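PDB 3EO7: putative Nitroreductase from Anabaena variabilis ATCC 29413, which binds flavin mononucleotide and probably acts as an FMN-dependent oxidoreductase of the nitroreductase type, its substrate not established. Local coordinates for residues Y374-I380 and M458-L463. Sequence-based numbering, arbitrary orientation.
Sequences YFDLNLI and MDAGHL
The carboxylate of Asp459 reaches from helix 452-473 to two successive backbone amides of the loop 374-380. Phe375 N donates to Asp459 OD1 at 2.9 Å and Asp376 N to Asp459 OD2 at 2.8 Å; both bonds are nearly straight, and each oxygen uses its syn lone pair. This two-pronged grip fixes the rotation of the carboxylate, and a water that donates to OD2 and to Asp376 O adds a further link between the segments. Beside this polar centre, the Tyr374 ring lies in an offset stack on the imidazole of His462, with centroids 3.8 Å apart and planes tilted by 16°. With CG anti to the backbone N (chi1 -178°), the imidazole swings out from the helix beneath the phenol, and its NE2 is hydrogen-bonded to Glu197 of helix 181-202. The methyl CD1 of Leu377 sits over the centre of the opposite face of the Tyr374 ring, sandwiching it, while Leu463 CD2 comes within 3.5 Å of Tyr374 OH. Were the phenol cut back to an alanine, the imidazole would probably lose its stacking partner and a gap would open between it and Leu377 CD1. Phe375 meets selenomethionine Met458 obliquely through CE2 and CZ: the Met458 chain bends at its last torsion (chi3 -74°) to bring its methyl CE to 3.4 Å from Phe375 CE2, and Met458 SE, also oblique to the ring, makes a Met-aromatic contact. Farther along the loop, Ile380 lays CD1 against Asp459 CB, 3.4 Å away. Asp376 OD1 accepts a bond from Asn378 N, an Asx turn that shapes the loop just before strand 381-390. Helix-to-loop packing thus ties the approach to this strand to the buried segment 458-463 of the nitroreductase-family FMN-binding fold, with Ala460 about 9 Å by its side chain from the bound flavin.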
loop_
_atom_site.group_PDB
_atom_site.type_symbol
_atom_site.label_atom_id
_atom_site.label_comp_id
_atom_site.label_asym_id
_atom_site.label_seq_id
_atom_site.Cartn_x
_atom_site.Cartn_y
_atom_site.Cartn_z
ATOM N N TYR A 374 6.864 -3.150 7.568
ATOM C CA TYR A 374 5.450 -2.813 7.593
ATOM C C TYR A 374 5.269 -1.981 8.864
ATOM O O TYR A 374 6.132 -1.944 9.736
ATOM C CB TYR A 374 4.583 -4.061 7.704
ATOM C CG TYR A 374 4.563 -4.884 6.428
ATOM C CD1 TYR A 374 5.588 -5.768 6.132
ATOM C CD2 TYR A 374 3.516 -4.789 5.519
ATOM C CE1 TYR A 374 5.561 -6.533 4.959
ATOM C CE2 TYR A 374 3.499 -5.552 4.359
ATOM C CZ TYR A 374 4.523 -6.416 4.090
ATOM O OH TYR A 374 4.517 -7.168 2.940
ATOM N N PHE A 375 4.101 -1.379 9.026
ATOM C CA PHE A 375 3.797 -0.626 10.241
ATOM C C PHE A 375 3.548 -1.607 11.370
ATOM O O PHE A 375 4.267 -1.593 12.390
ATOM C CB PHE A 375 2.639 0.350 10.006
ATOM C CG PHE A 375 2.960 1.385 8.996
ATOM C CD1 PHE A 375 3.880 2.380 9.296
ATOM C CD2 PHE A 375 2.366 1.389 7.745
ATOM C CE1 PHE A 375 4.215 3.334 8.363
ATOM C CE2 PHE A 375 2.709 2.332 6.808
ATOM C CZ PHE A 375 3.616 3.324 7.122
ATOM N N ASP A 376 2.564 -2.496 11.206
ATOM C CA ASP A 376 2.370 -3.571 12.172
ATOM C C ASP A 376 1.470 -4.664 11.642
ATOM O O ASP A 376 0.252 -4.601 11.787
ATOM C CB ASP A 376 1.840 -3.044 13.521
ATOM C CG ASP A 376 1.947 -4.089 14.630
ATOM O OD1 ASP A 376 2.210 -5.253 14.316
ATOM O OD2 ASP A 376 1.777 -3.736 15.806
ATOM N N LEU A 377 2.067 -5.672 11.029
ATOM C CA LEU A 377 1.301 -6.817 10.500
ATOM C C LEU A 377 0.609 -7.649 11.544
ATOM O O LEU A 377 -0.357 -8.375 11.245
ATOM C CB LEU A 377 2.168 -7.683 9.615
ATOM C CG LEU A 377 2.462 -7.156 8.224
ATOM C CD1 LEU A 377 3.157 -8.247 7.426
ATOM C CD2 LEU A 377 1.173 -6.717 7.528
ATOM N N ASN A 378 1.043 -7.523 12.799
ATOM C CA ASN A 378 0.359 -8.235 13.852
ATOM C C ASN A 378 -1.102 -7.815 14.016
ATOM O O ASN A 378 -1.859 -8.518 14.654
ATOM C CB ASN A 378 1.073 -8.086 15.167
ATOM C CG ASN A 378 2.424 -8.767 15.164
ATOM O OD1 ASN A 378 2.570 -9.899 14.673
ATOM N ND2 ASN A 378 3.421 -8.083 15.710
ATOM N N LEU A 379 -1.484 -6.673 13.432
ATOM C CA LEU A 379 -2.822 -6.157 13.545
ATOM C C LEU A 379 -3.759 -6.631 12.412
ATOM O O LEU A 379 -4.944 -6.323 12.434
ATOM C CB LEU A 379 -2.783 -4.634 13.551
ATOM C CG LEU A 379 -1.883 -3.971 14.603
ATOM C CD1 LEU A 379 -1.952 -2.451 14.475
ATOM C CD2 LEU A 379 -2.290 -4.428 16.005
ATOM N N ILE A 380 -3.200 -7.311 11.419
ATOM C CA ILE A 380 -3.959 -7.691 10.237
ATOM C C ILE A 380 -4.119 -9.211 10.159
ATOM O O ILE A 380 -3.162 -9.966 10.366
ATOM C CB ILE A 380 -3.259 -7.166 8.978
ATOM C CG1 ILE A 380 -3.402 -5.624 8.924
ATOM C CG2 ILE A 380 -3.838 -7.807 7.687
ATOM C CD1 ILE A 380 -2.504 -5.045 8.018
HETATM N N MSE A 458 -2.404 1.102 4.904
HETATM C CA MSE A 458 -1.130 1.060 4.173
HETATM C C MSE A 458 -0.544 -0.362 4.192
HETATM O O MSE A 458 -0.056 -0.856 3.172
HETATM C CB MSE A 458 -0.142 2.082 4.695
HETATM C CG MSE A 458 -0.521 3.493 4.252
HETATM SE SE MSE A 458 0.825 4.817 4.730
HETATM C CE MSE A 458 0.513 4.964 6.607
ATOM N N ASP A 459 -0.593 -1.042 5.330
ATOM C CA ASP A 459 -0.078 -2.414 5.386
ATOM C C ASP A 459 -0.860 -3.361 4.468
ATOM O O ASP A 459 -0.252 -4.196 3.797
ATOM C CB ASP A 459 -0.072 -2.951 6.813
ATOM C CG ASP A 459 1.105 -2.437 7.641
ATOM O OD1 ASP A 459 2.076 -1.848 7.066
ATOM O OD2 ASP A 459 1.034 -2.629 8.903
ATOM N N ALA A 460 -2.192 -3.242 4.439
ATOM C CA ALA A 460 -3.018 -4.062 3.567
ATOM C C ALA A 460 -2.699 -3.823 2.101
ATOM O O ALA A 460 -2.601 -4.780 1.304
ATOM C CB ALA A 460 -4.513 -3.834 3.854
ATOM N N GLY A 461 -2.502 -2.562 1.724
ATOM C CA GLY A 461 -2.102 -2.246 0.347
ATOM C C GLY A 461 -0.730 -2.793 -0.003
ATOM O O GLY A 461 -0.493 -3.222 -1.127
ATOM N N HIS A 462 0.186 -2.788 0.962
ATOM C CA HIS A 462 1.535 -3.317 0.786
ATOM C C HIS A 462 1.438 -4.843 0.529
ATOM O O HIS A 462 1.977 -5.359 -0.456
ATOM C CB HIS A 462 2.378 -2.941 2.013
ATOM C CG HIS A 462 3.820 -3.371 1.966
ATOM N ND1 HIS A 462 4.730 -2.908 2.897
ATOM C CD2 HIS A 462 4.513 -4.208 1.150
ATOM C CE1 HIS A 462 5.911 -3.453 2.662
ATOM N NE2 HIS A 462 5.815 -4.235 1.606
ATOM N N LEU A 463 0.724 -5.563 1.381
ATOM C CA LEU A 463 0.454 -6.996 1.136
ATOM C C LEU A 463 -0.201 -7.160 -0.237
ATOM O O LEU A 463 0.185 -8.037 -1.011
ATOM C CB LEU A 463 -0.440 -7.570 2.244
ATOM C CG LEU A 463 0.163 -7.680 3.642
ATOM C CD1 LEU A 463 -0.944 -8.136 4.631
ATOM C CD2 LEU A 463 1.381 -8.658 3.660
HETATM O O HOH W 1 -1.029 -2.195 10.618
#